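Local coordinates for glycine cleavage system H protein 1 (Mycobacterium marinum, PDB 3TZU) that probably carries a covalently bound lipoyl group and shuttles the methylamine group of glycine from the P protein to the T protein of the glycine cleavage system, at residues D19-D24 and I82-G87; G39-A44 and D106-G111; V52-P57 and G70-T75; G66-E71 and V78-A83. All blocks are in the same frame, centred on the assembly; numbering follows the deposited sequence.

Contact 1 (D19-D24 and I82-G87); sequences DHEWID and IAPASG. With EDO (1,2-ethanediol), chain G; ACT (acetate ion), chain E.
Glu21 reaches from strand 21-23 to the backbone of Ile82, joining two layers of the barrel-sandwich hybrid fold found in lipoyl-bearing proteins. Its CG stands anti to the carbonyl carbon (chi1 -64°) and the chain runs on extended, which carries the carboxylate to the far segment. There OE2 accepts the N-H of Ile82 at 2.8 Å, although OE2 also lies too close to an ethanediol molecule, so its exact place is less sure. The other oxygen, OE1, rests 3.5 Å from Pro84 CD, where the proline ring crosses the glutamate chain at about a right angle. OE1 is also 3.1 Å from Ile82 O, two acceptors side by side, but the doubt over the carboxylate's placement leaves any effect on its ionisation uncertain.

At the outer end Asp19 OD2 lies 3.6 Å from Ile82 CG2, a polar tip beside a branched aliphatic chain. The inner end is purely apolar: Ile23 sends its CG1 branch anti to the backbone N (chi1 -179°), and CD1 meets Ala85 CB at 3.6 Å, while its CB lies 4.2 Å from Pro84 CB. The small methyl of Ala85 and the compact proline ring suit this close approach of the chains.

Around them, Val38 of strand 36-40 touches Glu21, Ile23 and Pro84. His20 binds Tyr130 OH through ND1 and Glu46 O of the second subunit through NE2. Farther along, Ser86 OG receives the N-H of Ala65 and donates to OXT of an acetate ion at 2.6 Å.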
loop_
_atom_site.group_PDB
_atom_site.type_symbol
_atom_site.label_atom_id
_atom_site.label_comp_id
_atom_site.label_asym_id
_atom_site.label_seq_id
_atom_site.Cartn_x
_atom_site.Cartn_y
_atom_site.Cartn_z
ATOM N N ASP A 19 -2.367 -0.136 -10.417
ATOM C CA ASP A 19 -2.749 -0.830 -9.175
ATOM C C ASP A 19 -1.659 -1.753 -8.578
ATOM O O ASP A 19 -1.956 -2.580 -7.709
ATOM C CB ASP A 19 -4.058 -1.582 -9.396
ATOM C CG ASP A 19 -5.227 -0.628 -9.690
ATOM O OD1 ASP A 19 -5.207 0.543 -9.263
ATOM O OD2 ASP A 19 -6.177 -1.038 -10.355
ATOM N N HIS A 20 -0.412 -1.583 -9.030
ATOM C CA HIS A 20 0.758 -2.246 -8.443
ATOM C C HIS A 20 0.863 -3.728 -8.685
ATOM O O HIS A 20 1.339 -4.480 -7.832
ATOM C CB HIS A 20 0.881 -1.925 -6.957
ATOM C CG HIS A 20 0.890 -0.463 -6.666
ATOM N ND1 HIS A 20 1.886 0.326 -7.048
ATOM C CD2 HIS A 20 -0.067 0.360 -6.076
ATOM C CE1 HIS A 20 1.605 1.597 -6.695
ATOM N NE2 HIS A 20 0.408 1.606 -6.097
ATOM N N GLU A 21 0.446 -4.137 -9.882
ATOM C CA GLU A 21 0.673 -5.461 -10.386
ATOM C C GLU A 21 1.577 -5.423 -11.582
ATOM O O GLU A 21 1.798 -4.373 -12.162
ATOM C CB GLU A 21 -0.653 -6.118 -10.729
ATOM C CG GLU A 21 -1.472 -6.290 -9.473
ATOM C CD GLU A 21 -2.748 -7.072 -9.622
ATOM O OE1 GLU A 21 -2.845 -7.995 -10.440
ATOM O OE2 GLU A 21 -3.672 -6.773 -8.840
ATOM N N TRP A 22 2.104 -6.588 -11.927
ATOM C CA TRP A 22 2.805 -6.790 -13.180
ATOM C C TRP A 22 2.188 -7.923 -13.942
ATOM O O TRP A 22 1.552 -8.777 -13.358
ATOM C CB TRP A 22 4.313 -7.032 -12.965
ATOM C CG TRP A 22 4.652 -8.161 -12.034
ATOM C CD1 TRP A 22 4.923 -8.077 -10.656
ATOM C CD2 TRP A 22 4.751 -9.600 -12.356
ATOM N NE1 TRP A 22 5.178 -9.314 -10.136
ATOM C CE2 TRP A 22 5.091 -10.277 -11.100
ATOM C CE3 TRP A 22 4.619 -10.355 -13.510
ATOM C CZ2 TRP A 22 5.285 -11.644 -11.035
ATOM C CZ3 TRP A 22 4.794 -11.743 -13.427
ATOM C CH2 TRP A 22 5.130 -12.370 -12.228
ATOM N N ILE A 23 2.383 -7.932 -15.253
ATOM C CA ILE A 23 1.991 -9.051 -16.125
ATOM C C ILE A 23 3.160 -9.240 -17.099
ATOM O O ILE A 23 3.737 -8.257 -17.579
ATOM C CB ILE A 23 0.654 -8.778 -16.865
ATOM C CG1 ILE A 23 0.259 -9.968 -17.734
ATOM C CG2 ILE A 23 0.728 -7.516 -17.706
ATOM C CD1 ILE A 23 -1.224 -10.051 -18.079
ATOM N N ASP A 24 3.529 -10.497 -17.351
ATOM C CA ASP A 24 4.682 -10.812 -18.194
ATOM C C ASP A 24 4.358 -10.738 -19.666
ATOM O O ASP A 24 4.424 -11.722 -20.351
ATOM C CB ASP A 24 5.243 -12.226 -17.878
ATOM C CG ASP A 24 6.178 -12.220 -16.698
ATOM O OD1 ASP A 24 6.760 -11.136 -16.424
ATOM O OD2 ASP A 24 6.341 -13.260 -16.041
ATOM N N ILE A 82 -6.454 -6.655 -8.828
ATOM C CA ILE A 82 -7.216 -6.094 -9.941
ATOM C C ILE A 82 -6.538 -6.664 -11.191
ATOM O O ILE A 82 -5.372 -6.404 -11.424
ATOM C CB ILE A 82 -7.151 -4.548 -9.974
ATOM C CG1 ILE A 82 -7.562 -3.952 -8.627
ATOM C CG2 ILE A 82 -8.048 -3.992 -11.064
ATOM C CD1 ILE A 82 -9.001 -4.225 -8.248
ATOM N N ALA A 83 -7.279 -7.470 -11.942
ATOM C CA ALA A 83 -6.786 -8.179 -13.121
ATOM C C ALA A 83 -6.190 -7.218 -14.154
ATOM O O ALA A 83 -6.874 -6.320 -14.618
ATOM C CB ALA A 83 -7.936 -8.968 -13.755
ATOM N N PRO A 84 -4.909 -7.383 -14.493
ATOM C CA PRO A 84 -4.348 -6.561 -15.559
ATOM C C PRO A 84 -4.877 -6.946 -16.954
ATOM O O PRO A 84 -4.755 -6.157 -17.898
ATOM C CB PRO A 84 -2.841 -6.863 -15.481
ATOM C CG PRO A 84 -2.625 -7.380 -14.119
ATOM C CD PRO A 84 -3.864 -8.137 -13.790
ATOM N N ALA A 85 -5.467 -8.146 -17.056
ATOM C CA ALA A 85 -5.864 -8.726 -18.352
ATOM C C ALA A 85 -7.144 -9.533 -18.197
ATOM O O ALA A 85 -7.387 -10.134 -17.157
ATOM C CB ALA A 85 -4.736 -9.600 -18.897
ATOM N N SER A 86 -7.983 -9.494 -19.224
ATOM C CA SER A 86 -9.120 -10.404 -19.345
ATOM C C SER A 86 -8.621 -11.766 -19.854
ATOM O O SER A 86 -7.684 -11.823 -20.646
ATOM C CB SER A 86 -10.145 -9.852 -20.340
ATOM O OG SER A 86 -10.570 -8.545 -19.990
ATOM N N GLY A 87 -9.248 -12.856 -19.407
ATOM C CA GLY A 87 -8.896 -14.199 -19.892
ATOM C C GLY A 87 -9.201 -15.348 -18.944
ATOM O O GLY A 87 -9.861 -15.160 -17.926
HETATM C C1 EDO G . -2.085 -4.913 -5.526
HETATM O O1 EDO G . -2.128 -5.448 -4.188
HETATM C C2 EDO G . -3.238 -5.503 -6.325
HETATM O O2 EDO G . -3.894 -4.565 -7.211
HETATM C C ACT E . -13.985 -8.539 -20.651
HETATM O O ACT E . -13.824 -9.778 -20.600
HETATM O OXT ACT E . -13.003 -7.795 -20.625
HETATM C CH3 ACT E . -15.343 -7.916 -20.755
#

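Contact 2 (G39-A44 and D106-G111); sequences GITSVA and DPYGAG
Thr41 and Pro107 bring the two backbones nearest, their CA atoms 6.2 Å apart, tying the 106-111 loop, with its type I beta turn of Asp106 to Gly109, to the strand-to-helix junction of the lipoyl-domain fold. Tyr108 reaches across with its phenol: OH and Ser42 OG share a hydrogen bond of 2.9 Å, in which either hydroxyl may be the donor. Ser42 OG sits between its own backbone N and carbonyl carbon (chi1 44°), turned to that phenol. Thr41 CB lies 3.6 Å from the same OH, while its OG1, as N-cap of helix 42-48, accepts from Ala44 N at 3.1 Å and also bonds to Tyr130 OH. Pro107 packs its CB 3.5 Å from Ile40 O, and its CG lies above one face of the Tyr108 ring, offset toward the rim. A water accepts from Ile40 N and donates to Pro107 O and Gly111 O. Gly109 N closes the turn on Asp106 O, which also takes the N-H of Gly111, from the opposite face of its plane. Trp22 of strand 21-23 meets the Tyr108 ring, Tyr16 of strand 15-16 touches Thr41 and Tyr108, and Val45 of helix 42-48 packs on Ile40 and Pro107.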
loop_
_atom_site.group_PDB
_atom_site.type_symbol
_atom_site.label_atom_id
_atom_site.label_comp_id
_atom_site.label_asym_id
_atom_site.label_seq_id
_atom_site.Cartn_x
_atom_site.Cartn_y
_atom_site.Cartn_z
ATOM N N GLY A 39 1.669 -10.899 -11.113
ATOM C CA GLY A 39 2.051 -10.789 -9.706
ATOM C C GLY A 39 1.960 -9.367 -9.177
ATOM O O GLY A 39 1.458 -8.461 -9.860
ATOM N N ILE A 40 2.448 -9.157 -7.954
ATOM C CA ILE A 40 2.457 -7.807 -7.353
ATOM C C ILE A 40 3.875 -7.233 -7.393
ATOM O O ILE A 40 4.846 -7.965 -7.457
ATOM C CB ILE A 40 1.870 -7.770 -5.947
ATOM C CG1 ILE A 40 2.711 -8.564 -4.936
ATOM C CG2 ILE A 40 0.425 -8.280 -5.938
ATOM C CD1 ILE A 40 2.341 -8.264 -3.490
ATOM N N THR A 41 3.988 -5.920 -7.396
ATOM C CA THR A 41 5.289 -5.272 -7.491
ATOM C C THR A 41 5.988 -5.185 -6.129
ATOM O O THR A 41 5.412 -5.502 -5.071
ATOM C CB THR A 41 5.147 -3.855 -8.052
ATOM O OG1 THR A 41 4.450 -3.053 -7.086
ATOM C CG2 THR A 41 4.369 -3.881 -9.433
ATOM N N SER A 42 7.256 -4.795 -6.177
ATOM C CA SER A 42 8.035 -4.588 -5.001
ATOM C C SER A 42 7.464 -3.434 -4.210
ATOM O O SER A 42 7.570 -3.415 -3.001
ATOM C CB SER A 42 9.492 -4.288 -5.370
ATOM O OG SER A 42 9.542 -3.367 -6.447
ATOM N N VAL A 43 6.874 -2.470 -4.891
ATOM C CA VAL A 43 6.266 -1.339 -4.235
ATOM C C VAL A 43 5.051 -1.822 -3.476
ATOM O O VAL A 43 4.790 -1.366 -2.385
ATOM C CB VAL A 43 5.863 -0.251 -5.256
ATOM C CG1 VAL A 43 5.095 0.882 -4.556
ATOM C CG2 VAL A 43 7.107 0.275 -5.991
ATOM N N ALA A 44 4.318 -2.789 -4.014
ATOM C CA ALA A 44 3.133 -3.256 -3.279
ATOM C C ALA A 44 3.577 -3.981 -2.000
ATOM O O ALA A 44 3.014 -3.777 -0.921
ATOM C CB ALA A 44 2.251 -4.101 -4.130
ATOM N N ASP A 106 10.572 -12.331 -3.249
ATOM C CA ASP A 106 10.861 -12.493 -4.668
ATOM C C ASP A 106 9.591 -12.278 -5.486
ATOM O O ASP A 106 9.094 -13.213 -6.132
ATOM C CB ASP A 106 11.432 -13.889 -4.915
ATOM C CG ASP A 106 11.953 -14.065 -6.320
ATOM O OD1 ASP A 106 12.156 -13.044 -7.006
ATOM O OD2 ASP A 106 12.155 -15.235 -6.736
ATOM N N PRO A 107 9.067 -11.044 -5.454
ATOM C CA PRO A 107 7.779 -10.730 -6.040
ATOM C C PRO A 107 7.718 -10.876 -7.541
ATOM O O PRO A 107 6.634 -11.119 -8.085
ATOM C CB PRO A 107 7.558 -9.251 -5.647
ATOM C CG PRO A 107 8.919 -8.721 -5.295
ATOM C CD PRO A 107 9.617 -9.901 -4.696
ATOM N N TYR A 108 8.856 -10.701 -8.211
ATOM C CA TYR A 108 8.920 -10.854 -9.648
ATOM C C TYR A 108 9.245 -12.294 -10.065
ATOM O O TYR A 108 9.087 -12.628 -11.233
ATOM C CB TYR A 108 9.943 -9.864 -10.225
ATOM C CG TYR A 108 9.615 -8.427 -9.890
ATOM C CD1 TYR A 108 8.400 -7.873 -10.266
ATOM C CD2 TYR A 108 10.476 -7.644 -9.156
ATOM C CE1 TYR A 108 8.055 -6.576 -9.939
ATOM C CE2 TYR A 108 10.142 -6.339 -8.826
ATOM C CZ TYR A 108 8.925 -5.817 -9.229
ATOM O OH TYR A 108 8.579 -4.531 -8.920
ATOM N N GLY A 109 9.678 -13.147 -9.124
ATOM C CA GLY A 109 10.124 -14.528 -9.447
ATOM C C GLY A 109 9.243 -15.608 -8.831
ATOM O O GLY A 109 8.127 -15.835 -9.276
ATOM N N ALA A 110 9.725 -16.253 -7.771
ATOM C CA ALA A 110 8.969 -17.331 -7.124
ATOM C C ALA A 110 7.641 -16.867 -6.512
ATOM O O ALA A 110 6.775 -17.680 -6.231
ATOM C CB ALA A 110 9.838 -18.025 -6.078
ATOM N N GLY A 111 7.491 -15.565 -6.284
ATOM C CA GLY A 111 6.261 -15.005 -5.747
ATOM C C GLY A 111 5.159 -14.642 -6.742
ATOM O O GLY A 111 4.178 -14.010 -6.364
HETATM O O HOH W 1 4.094 -11.355 -6.919
#

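Contact 3 (V52-P57 and G70-T75); sequences VFVQLP and GEVEST
Phe53 and Glu73 form a hydrogen-bonded antiparallel pair, as do Gln55 and Glu71, joining an edge strand to the middle strand of the three-stranded sheet in this barrel-sandwich hybrid lipoyl domain. The axes of strands 52-55 and 70-74 run antiparallel, 175° apart in direction, and come within 4.7 Å. Gln55 N gives a nearly straight bond of 2.9 Å to Glu71 O, and Glu71 N answers to Gln55 O. At the other end Val52 N and Phe53 N both donate to Glu73 O, at 2.8 and 3.2 Å: a classic beta bulge, two residues opposite one.

Between these pairs Val54 and Val72 turn to the sheet's inner face, CG2 to CG1 at 4.3 Å, with Leu81 touching Val72 and Pro100 touching Val54. Gly70 CA makes a CA-H...O contact with Gln55 O at 3.3 Å, and a CB there would collide with that oxygen, so glycine fits. Ser74 OG binds Leu48 O and the N-H of Lys76, the predicted lipoyl attachment residue.

The outer face carries Phe53, Gln55, Glu71 and Glu73. Glu71 OE2 and Glu73 OE1 are only 3.0 Å apart, a pairing that may favour one proton between them. Glu71 CG lies between its backbone N and carbonyl carbon (chi1 67°) and the chain then runs extended, bringing OE2 to the ring's edge, 3.7 Å from Phe53 CD2.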
loop_
_atom_site.group_PDB
_atom_site.type_symbol
_atom_site.label_atom_id
_atom_site.label_comp_id
_atom_site.label_asym_id
_atom_site.label_seq_id
_atom_site.Cartn_x
_atom_site.Cartn_y
_atom_site.Cartn_z
ATOM N N VAL A 52 0.277 -12.235 5.129
ATOM C CA VAL A 52 -0.231 -13.348 5.924
ATOM C C VAL A 52 -1.278 -14.218 5.222
ATOM O O VAL A 52 -1.433 -15.381 5.573
ATOM C CB VAL A 52 -0.701 -12.896 7.320
ATOM C CG1 VAL A 52 0.513 -12.452 8.122
ATOM C CG2 VAL A 52 -1.732 -11.773 7.228
ATOM N N PHE A 53 -1.964 -13.684 4.215
ATOM C CA PHE A 53 -3.017 -14.445 3.526
ATOM C C PHE A 53 -3.141 -13.971 2.091
ATOM O O PHE A 53 -2.981 -12.781 1.806
ATOM C CB PHE A 53 -4.351 -14.289 4.270
ATOM C CG PHE A 53 -5.528 -14.957 3.598
ATOM C CD1 PHE A 53 -5.627 -16.343 3.539
ATOM C CD2 PHE A 53 -6.563 -14.200 3.088
ATOM C CE1 PHE A 53 -6.710 -16.956 2.931
ATOM C CE2 PHE A 53 -7.655 -14.810 2.478
ATOM C CZ PHE A 53 -7.735 -16.186 2.404
ATOM N N VAL A 54 -3.391 -14.928 1.195
ATOM C CA VAL A 54 -3.508 -14.675 -0.229
ATOM C C VAL A 54 -4.662 -15.528 -0.744
ATOM O O VAL A 54 -4.772 -16.717 -0.381
ATOM C CB VAL A 54 -2.213 -15.018 -0.996
ATOM C CG1 VAL A 54 -2.426 -14.827 -2.486
ATOM C CG2 VAL A 54 -1.034 -14.167 -0.510
ATOM N N GLN A 55 -5.529 -14.900 -1.549
ATOM C CA GLN A 55 -6.723 -15.526 -2.131
ATOM C C GLN A 55 -6.670 -15.314 -3.618
ATOM O O GLN A 55 -6.603 -14.194 -4.096
ATOM C CB GLN A 55 -7.992 -14.894 -1.520
ATOM C CG GLN A 55 -9.327 -15.297 -2.130
ATOM C CD GLN A 55 -10.429 -15.398 -1.075
ATOM O OE1 GLN A 55 -10.932 -16.501 -0.809
ATOM N NE2 GLN A 55 -10.771 -14.267 -0.425
ATOM N N LEU A 56 -6.680 -16.412 -4.357
ATOM C CA LEU A 56 -6.507 -16.362 -5.802
ATOM C C LEU A 56 -7.753 -16.837 -6.478
ATOM O O LEU A 56 -8.569 -17.510 -5.873
ATOM C CB LEU A 56 -5.318 -17.225 -6.235
ATOM C CG LEU A 56 -4.022 -16.784 -5.542
ATOM C CD1 LEU A 56 -2.915 -17.782 -5.835
ATOM C CD2 LEU A 56 -3.610 -15.382 -5.967
ATOM N N PRO A 57 -7.913 -16.484 -7.751
ATOM C CA PRO A 57 -8.973 -17.090 -8.539
ATOM C C PRO A 57 -8.700 -18.557 -8.799
ATOM O O PRO A 57 -7.556 -19.001 -8.711
ATOM C CB PRO A 57 -8.920 -16.318 -9.853
ATOM C CG PRO A 57 -7.550 -15.747 -9.928
ATOM C CD PRO A 57 -7.125 -15.503 -8.521
ATOM N N GLY A 70 -9.257 -11.305 -6.580
ATOM C CA GLY A 70 -8.682 -11.959 -5.397
ATOM C C GLY A 70 -8.163 -10.939 -4.407
ATOM O O GLY A 70 -8.564 -9.771 -4.463
ATOM N N GLU A 71 -7.287 -11.376 -3.491
ATOM C CA GLU A 71 -6.677 -10.472 -2.506
ATOM C C GLU A 71 -5.308 -10.899 -1.953
ATOM O O GLU A 71 -4.967 -12.075 -1.912
ATOM C CB GLU A 71 -7.652 -10.155 -1.335
ATOM C CG GLU A 71 -7.998 -11.298 -0.427
ATOM C CD GLU A 71 -8.725 -10.880 0.863
ATOM O OE1 GLU A 71 -9.889 -10.394 0.736
ATOM O OE2 GLU A 71 -8.161 -11.085 2.005
ATOM N N VAL A 72 -4.527 -9.897 -1.564
ATOM C CA VAL A 72 -3.341 -10.081 -0.758
ATOM C C VAL A 72 -3.553 -9.355 0.537
ATOM O O VAL A 72 -4.123 -8.279 0.567
ATOM C CB VAL A 72 -2.071 -9.590 -1.479
ATOM C CG1 VAL A 72 -1.794 -10.504 -2.677
ATOM C CG2 VAL A 72 -2.244 -8.145 -1.940
ATOM N N GLU A 73 -3.068 -9.922 1.622
ATOM C CA GLU A 73 -3.360 -9.380 2.921
ATOM C C GLU A 73 -2.190 -9.489 3.884
ATOM O O GLU A 73 -1.558 -10.512 3.950
ATOM C CB GLU A 73 -4.601 -10.062 3.483
ATOM C CG GLU A 73 -4.922 -9.708 4.914
ATOM C CD GLU A 73 -6.200 -10.378 5.408
ATOM O OE1 GLU A 73 -6.732 -11.241 4.683
ATOM O OE2 GLU A 73 -6.651 -10.034 6.534
ATOM N N SER A 74 -1.934 -8.407 4.626
ATOM C CA SER A 74 -0.903 -8.343 5.644
ATOM C C SER A 74 -1.587 -8.238 6.960
ATOM O O SER A 74 -2.809 -8.182 7.009
ATOM C CB SER A 74 0.011 -7.116 5.459
ATOM O OG SER A 74 -0.710 -5.884 5.539
ATOM N N THR A 75 -0.804 -8.197 8.038
ATOM C CA THR A 75 -1.375 -7.974 9.352
ATOM C C THR A 75 -2.115 -6.634 9.443
ATOM O O THR A 75 -2.926 -6.476 10.308
ATOM C CB THR A 75 -0.307 -8.044 10.466
ATOM O OG1 THR A 75 0.763 -7.151 10.144
ATOM C CG2 THR A 75 0.250 -9.461 10.597
#

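Contact 4 (G66-E71 and V78-A83)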
loop_
_atom_site.group_PDB
_atom_site.type_symbol
_atom_site.label_atom_id
_atom_site.label_comp_id
_atom_site.label_asym_id
_atom_site.label_seq_id
_atom_site.Cartn_x
_atom_site.Cartn_y
_atom_site.Cartn_z
ATOM N N GLY A 66 -9.372 -5.087 -15.022
ATOM C CA GLY A 66 -9.950 -4.034 -14.170
ATOM C C GLY A 66 -10.912 -4.554 -13.100
ATOM O O GLY A 66 -11.420 -3.785 -12.318
ATOM N N GLU A 67 -11.162 -5.855 -13.059
ATOM C CA GLU A 67 -12.068 -6.408 -12.060
ATOM C C GLU A 67 -11.268 -7.068 -10.949
ATOM O O GLU A 67 -10.217 -7.649 -11.162
ATOM C CB GLU A 67 -13.045 -7.405 -12.704
ATOM C CG GLU A 67 -13.772 -8.358 -11.726
ATOM C CD GLU A 67 -14.418 -9.555 -12.448
ATOM O OE1 GLU A 67 -15.124 -9.302 -13.483
ATOM O OE2 GLU A 67 -14.191 -10.729 -11.993
ATOM N N SER A 68 -11.784 -6.962 -9.747
ATOM C CA SER A 68 -11.176 -7.557 -8.578
ATOM C C SER A 68 -11.274 -9.069 -8.669
ATOM O O SER A 68 -12.365 -9.592 -8.792
ATOM C CB SER A 68 -11.924 -7.060 -7.354
ATOM O OG SER A 68 -11.183 -7.369 -6.208
ATOM N N CYS A 69 -10.151 -9.775 -8.652
ATOM C CA CYS A 69 -10.185 -11.225 -8.829
ATOM C C CYS A 69 -9.504 -11.965 -7.698
ATOM O O CYS A 69 -9.237 -13.148 -7.830
ATOM C CB CYS A 69 -9.583 -11.661 -10.201
ATOM S SG CYS A 69 -7.771 -11.530 -10.423
ATOM N N GLY A 70 -9.257 -11.305 -6.580
ATOM C CA GLY A 70 -8.682 -11.959 -5.397
ATOM C C GLY A 70 -8.163 -10.939 -4.407
ATOM O O GLY A 70 -8.564 -9.771 -4.463
ATOM N N GLU A 71 -7.287 -11.376 -3.491
ATOM C CA GLU A 71 -6.677 -10.472 -2.506
ATOM C C GLU A 71 -5.308 -10.899 -1.953
ATOM O O GLU A 71 -4.967 -12.075 -1.912
ATOM C CB GLU A 71 -7.652 -10.155 -1.335
ATOM C CG GLU A 71 -7.998 -11.298 -0.427
ATOM C CD GLU A 71 -8.725 -10.880 0.863
ATOM O OE1 GLU A 71 -9.889 -10.394 0.736
ATOM O OE2 GLU A 71 -8.161 -11.085 2.005
ATOM N N VAL A 78 -5.666 -5.163 3.756
ATOM C CA VAL A 78 -6.366 -6.076 2.865
ATOM C C VAL A 78 -6.500 -5.321 1.551
ATOM O O VAL A 78 -7.053 -4.221 1.513
ATOM C CB VAL A 78 -7.795 -6.424 3.363
ATOM C CG1 VAL A 78 -8.493 -7.360 2.395
ATOM C CG2 VAL A 78 -7.751 -7.010 4.745
ATOM N N SER A 79 -6.007 -5.920 0.483
ATOM C CA SER A 79 -5.965 -5.245 -0.792
ATOM C C SER A 79 -6.403 -6.147 -1.939
ATOM O O SER A 79 -5.909 -7.271 -2.106
ATOM C CB SER A 79 -4.558 -4.760 -1.039
ATOM O OG SER A 79 -4.574 -3.795 -2.072
ATOM N N ASP A 80 -7.331 -5.637 -2.738
ATOM C CA ASP A 80 -7.855 -6.377 -3.887
ATOM C C ASP A 80 -6.861 -6.503 -5.035
ATOM O O ASP A 80 -6.198 -5.545 -5.396
ATOM C CB ASP A 80 -9.129 -5.745 -4.400
ATOM C CG ASP A 80 -10.279 -5.933 -3.463
ATOM O OD1 ASP A 80 -10.181 -6.773 -2.552
ATOM O OD2 ASP A 80 -11.288 -5.213 -3.617
ATOM N N LEU A 81 -6.768 -7.716 -5.581
ATOM C CA LEU A 81 -6.050 -7.948 -6.793
ATOM C C LEU A 81 -6.974 -7.460 -7.921
ATOM O O LEU A 81 -8.154 -7.732 -7.908
ATOM C CB LEU A 81 -5.658 -9.431 -6.886
ATOM C CG LEU A 81 -4.610 -9.838 -5.822
ATOM C CD1 LEU A 81 -4.274 -11.334 -5.851
ATOM C CD2 LEU A 81 -3.328 -9.010 -5.972
ATOM N N ILE A 82 -6.454 -6.655 -8.828
ATOM C CA ILE A 82 -7.216 -6.094 -9.941
ATOM C C ILE A 82 -6.538 -6.664 -11.191
ATOM O O ILE A 82 -5.372 -6.404 -11.424
ATOM C CB ILE A 82 -7.151 -4.548 -9.974
ATOM C CG1 ILE A 82 -7.562 -3.952 -8.627
ATOM C CG2 ILE A 82 -8.048 -3.992 -11.064
ATOM C CD1 ILE A 82 -9.001 -4.225 -8.248
ATOM N N ALA A 83 -7.279 -7.470 -11.942
ATOM C CA ALA A 83 -6.786 -8.179 -13.121
ATOM C C ALA A 83 -6.190 -7.218 -14.154
ATOM O O ALA A 83 -6.874 -6.320 -14.618
ATOM C CB ALA A 83 -7.936 -8.968 -13.755
#
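Val78 faces Glu71 near the start of strand 77-82, in the beta hairpin of strands 68-74 and 77-82, whose connection holds the predicted lipoyl-lysine in this lipoyl-domain fold. Its CG1, anti to the backbone N (chi1 179°), lies 3.7 Å from Glu71 OE1, alongside the carboxylate. Ser79 follows, its O accepting a CA-H contact from Glu71, while its OG bonds to Thr77 OG1 of the second subunit; Val78 and Ser79 also pair with a strand of that subunit, continuing the sheet across the interface.

Asp80 lies on the same face as Ser68, whose OG stands 3.2 Å from Asp80 CB. Leu81 bonds through both backbone groups: its N donates to Gly70 O at 2.9 Å from above the carbonyl plane, and its O accepts from Cys69 N at 3.0 Å. Its side chain turns inward, CD1 3.8 Å from Glu71 N, to join Val72, Leu56 and Leu113, a fitting place for a bulky aliphatic group beside the bare Gly70.

Ile82 then lays its branches against the loop leading into strand 68-74, CG2 resting 3.6 Å from Gly66 C and CD1 near Ser68 CA. Small Ala83 tucks its methyl near Cys69 SG, with Val63 touching both. Ala83 N-H runs almost straight to Glu67 O, and Gly66, with a positive phi that glycine readily adopts, sends its N-H in the carbonyl plane to Ala83 O at 2.8 Å.

Overall arrangement
Contacts 3 and 4, both partly buried, share strand 68-74: each joins it to one neighbour, so together they make one three-stranded sheet. They meet where Val72 N binds Ser79 O, and Glu71 serves both. Contact 1 continues from the end of contact 4 through Ile82 and Ala83, linking this sheet to strand 21-23; being largely buried, it relies on one carboxylate and apolar contacts. Contact 2 is partly buried and joins loop to helix start through a hydroxyl pair and a water. It adjoins contact 1 because strands 21-23 and 36-40 are neighbours. Contact 3, with its exposed acidic outer face, lies farthest from the chain's centre, and contacts 1 and 4 also touch the second subunit.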